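PDB 3VYK: C-type lectin domain family 4, member a4 from Mus musculus, which binds N-glycans bearing a bisecting N-acetylglucosamine through a calcium-dependent C-type lectin domain, and probably acts as an inhibitory pattern recognition receptor on dendritic cells. Local coordinates for residues D114-C117 with K118-H121. Numbering follows the deposited sequence.
With CA (calcium ion), chain C; NAG (2-acetamido-2-deoxy-beta-D-glucopyranose), chain B; NAG (2-acetamido-2-deoxy-beta-D-glucopyranose), chain D.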
loop_
_atom_site.group_PDB
_atom_site.type_symbol
_atom_site.label_atom_id
_atom_site.label_comp_id
_atom_site.label_asym_id
_atom_site.label_seq_id
_atom_site.Cartn_x
_atom_site.Cartn_y
_atom_site.Cartn_z
ATOM N N ASP A 114 7.546 7.469 1.907
ATOM C CA ASP A 114 6.599 8.564 1.705
ATOM C C ASP A 114 6.896 9.282 0.393
ATOM O O ASP A 114 8.074 9.564 0.058
ATOM C CB ASP A 114 6.547 9.542 2.897
ATOM C CG ASP A 114 7.870 10.244 3.172
ATOM O OD1 ASP A 114 8.951 9.684 2.851
ATOM O OD2 ASP A 114 7.801 11.356 3.757
ATOM N N ILE A 115 5.799 9.524 -0.338
ATOM C CA ILE A 115 5.833 10.228 -1.628
ATOM C C ILE A 115 4.646 11.205 -1.771
ATOM O O ILE A 115 3.686 11.161 -0.998
ATOM C CB ILE A 115 5.830 9.247 -2.834
ATOM C CG1 ILE A 115 4.485 8.522 -2.999
ATOM C CG2 ILE A 115 6.997 8.264 -2.742
ATOM C CD1 ILE A 115 4.265 8.051 -4.421
ATOM N N PRO A 116 4.703 12.096 -2.784
ATOM C CA PRO A 116 3.551 12.952 -3.007
ATOM C C PRO A 116 2.356 12.146 -3.500
ATOM O O PRO A 116 2.494 11.274 -4.367
ATOM C CB PRO A 116 4.053 13.924 -4.086
ATOM C CG PRO A 116 5.541 13.889 -3.961
ATOM C CD PRO A 116 5.802 12.436 -3.702
ATOM N N CYS A 117 1.194 12.427 -2.922
ATOM C CA CYS A 117 -0.049 11.764 -3.284
ATOM C C CYS A 117 -0.396 11.920 -4.764
ATOM O O CYS A 117 -1.023 11.039 -5.342
ATOM C CB CYS A 117 -1.197 12.270 -2.398
ATOM S SG CYS A 117 -0.905 11.976 -0.634
ATOM N N LYS A 118 0.046 13.026 -5.365
ATOM C CA LYS A 118 -0.295 13.306 -6.755
ATOM C C LYS A 118 0.550 12.506 -7.746
ATOM O O LYS A 118 0.202 12.423 -8.921
ATOM C CB LYS A 118 -0.189 14.811 -7.054
ATOM C CG LYS A 118 1.214 15.381 -6.933
ATOM C CD LYS A 118 1.327 16.785 -7.525
ATOM C CE LYS A 118 0.519 17.808 -6.740
ATOM N NZ LYS A 118 0.824 19.189 -7.204
ATOM N N ASP A 119 1.649 11.908 -7.290
ATOM C CA ASP A 119 2.532 11.171 -8.201
ATOM C C ASP A 119 1.881 9.856 -8.583
ATOM O O ASP A 119 1.386 9.136 -7.723
ATOM C CB ASP A 119 3.912 10.915 -7.584
ATOM C CG ASP A 119 4.800 12.152 -7.565
ATOM O OD1 ASP A 119 4.327 13.260 -7.907
ATOM O OD2 ASP A 119 5.978 12.021 -7.171
ATOM N N GLU A 120 1.868 9.539 -9.871
ATOM C CA GLU A 120 1.111 8.385 -10.347
ATOM C C GLU A 120 1.891 7.088 -10.203
ATOM O O GLU A 120 3.028 6.980 -10.662
ATOM C CB GLU A 120 0.663 8.592 -11.799
ATOM C CG GLU A 120 -0.374 9.692 -11.947
ATOM C CD GLU A 120 -0.796 9.926 -13.385
ATOM O OE1 GLU A 120 0.028 9.713 -14.303
ATOM O OE2 GLU A 120 -1.961 10.332 -13.590
ATOM N N HIS A 121 1.266 6.112 -9.543
ATOM C CA HIS A 121 1.890 4.815 -9.307
ATOM C C HIS A 121 0.910 3.701 -9.450
ATOM O O HIS A 121 -0.298 3.915 -9.586
ATOM C CB HIS A 121 2.518 4.779 -7.909
ATOM C CG HIS A 121 3.782 5.578 -7.812
ATOM N ND1 HIS A 121 3.782 6.914 -7.610
ATOM C CD2 HIS A 121 5.107 5.200 -7.950
ATOM C CE1 HIS A 121 5.049 7.356 -7.608
ATOM N NE2 HIS A 121 5.855 6.313 -7.813
HETATM CA CA CA C . 10.262 9.974 0.949
HETATM C C1 NAG B . 10.931 8.541 -5.050
HETATM C C2 NAG B . 11.087 7.030 -5.284
HETATM C C3 NAG B . 10.435 6.593 -6.595
HETATM C C4 NAG B . 9.015 7.152 -6.706
HETATM C C5 NAG B . 8.977 8.655 -6.407
HETATM C C6 NAG B . 7.558 9.201 -6.323
HETATM C C7 NAG B . 13.073 6.182 -4.122
HETATM C C8 NAG B . 14.558 6.003 -4.168
HETATM N N2 NAG B . 12.508 6.737 -5.195
HETATM O O3 NAG B . 10.381 5.179 -6.630
HETATM O O4 NAG B . 8.495 6.910 -7.989
HETATM O O5 NAG B . 9.564 8.902 -5.143
HETATM O O6 NAG B . 7.050 9.568 -7.588
HETATM O O7 NAG B . 12.425 5.838 -3.123
HETATM C C1 NAG D . 12.064 12.952 -7.109
HETATM C C2 NAG D . 11.558 12.483 -8.468
HETATM C C3 NAG D . 10.163 13.047 -8.731
HETATM C C4 NAG D . 9.214 12.788 -7.556
HETATM C C5 NAG D . 9.889 13.199 -6.249
HETATM C C6 NAG D . 9.035 12.850 -5.032
HETATM C C7 NAG D . 13.371 12.108 -10.082
HETATM C C8 NAG D . 14.226 12.741 -11.144
HETATM N N2 NAG D . 12.470 12.920 -9.520
HETATM O O3 NAG D . 9.660 12.447 -9.902
HETATM O O4 NAG D . 8.028 13.529 -7.751
HETATM O O5 NAG D . 11.152 12.567 -6.093
HETATM O O6 NAG D . 9.531 13.517 -3.892
HETATM O O7 NAG D . 13.540 10.925 -9.781
#
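Pro116 and Asp119 close a type I beta turn. Asp119 N donates to Pro116 O at 3.1 Å, from above the carbonyl plane. The side chains of the same two residues also meet, with Pro116 CD 3.5 Å from Asp119 OD2.

The nonpolar contact lies deeper. Ile115 CD1 reaches His121 CE1 at 3.4 Å, approaching the ring obliquely. Ile115 CG2 turns instead to the sugar of chain B.

Polar groups grip the glycan. Asp119 OD2 accepts two hydrogen bonds, from O6 of the chain B NAG at 2.7 Å and from O4 of the chain D NAG at 2.6 Å. With chi1 at -76°, Asp119 CG lies opposite its own carbonyl carbon, which brings the carboxylate to both sugars. His121 NE2 hydrogen-bonds O4 of the chain B NAG at 2.7 Å, at the ring edge. His121 ND1 makes a weak hydrogen bond to Asp119 O, also in the ring plane, which helps fix the ring's rotation. Phe62 packs edge-to-face against this ring.

Asp114 binds calcium through O and OD1, beside Glu92, Asn94, Glu98 and Asn113, and its OD2 forms a salt bridge with Arg71. A disulfide joins Cys117 to Cys100. Together the turn and strand end form part of the calcium-dependent sugar site of a C-type lectin fold.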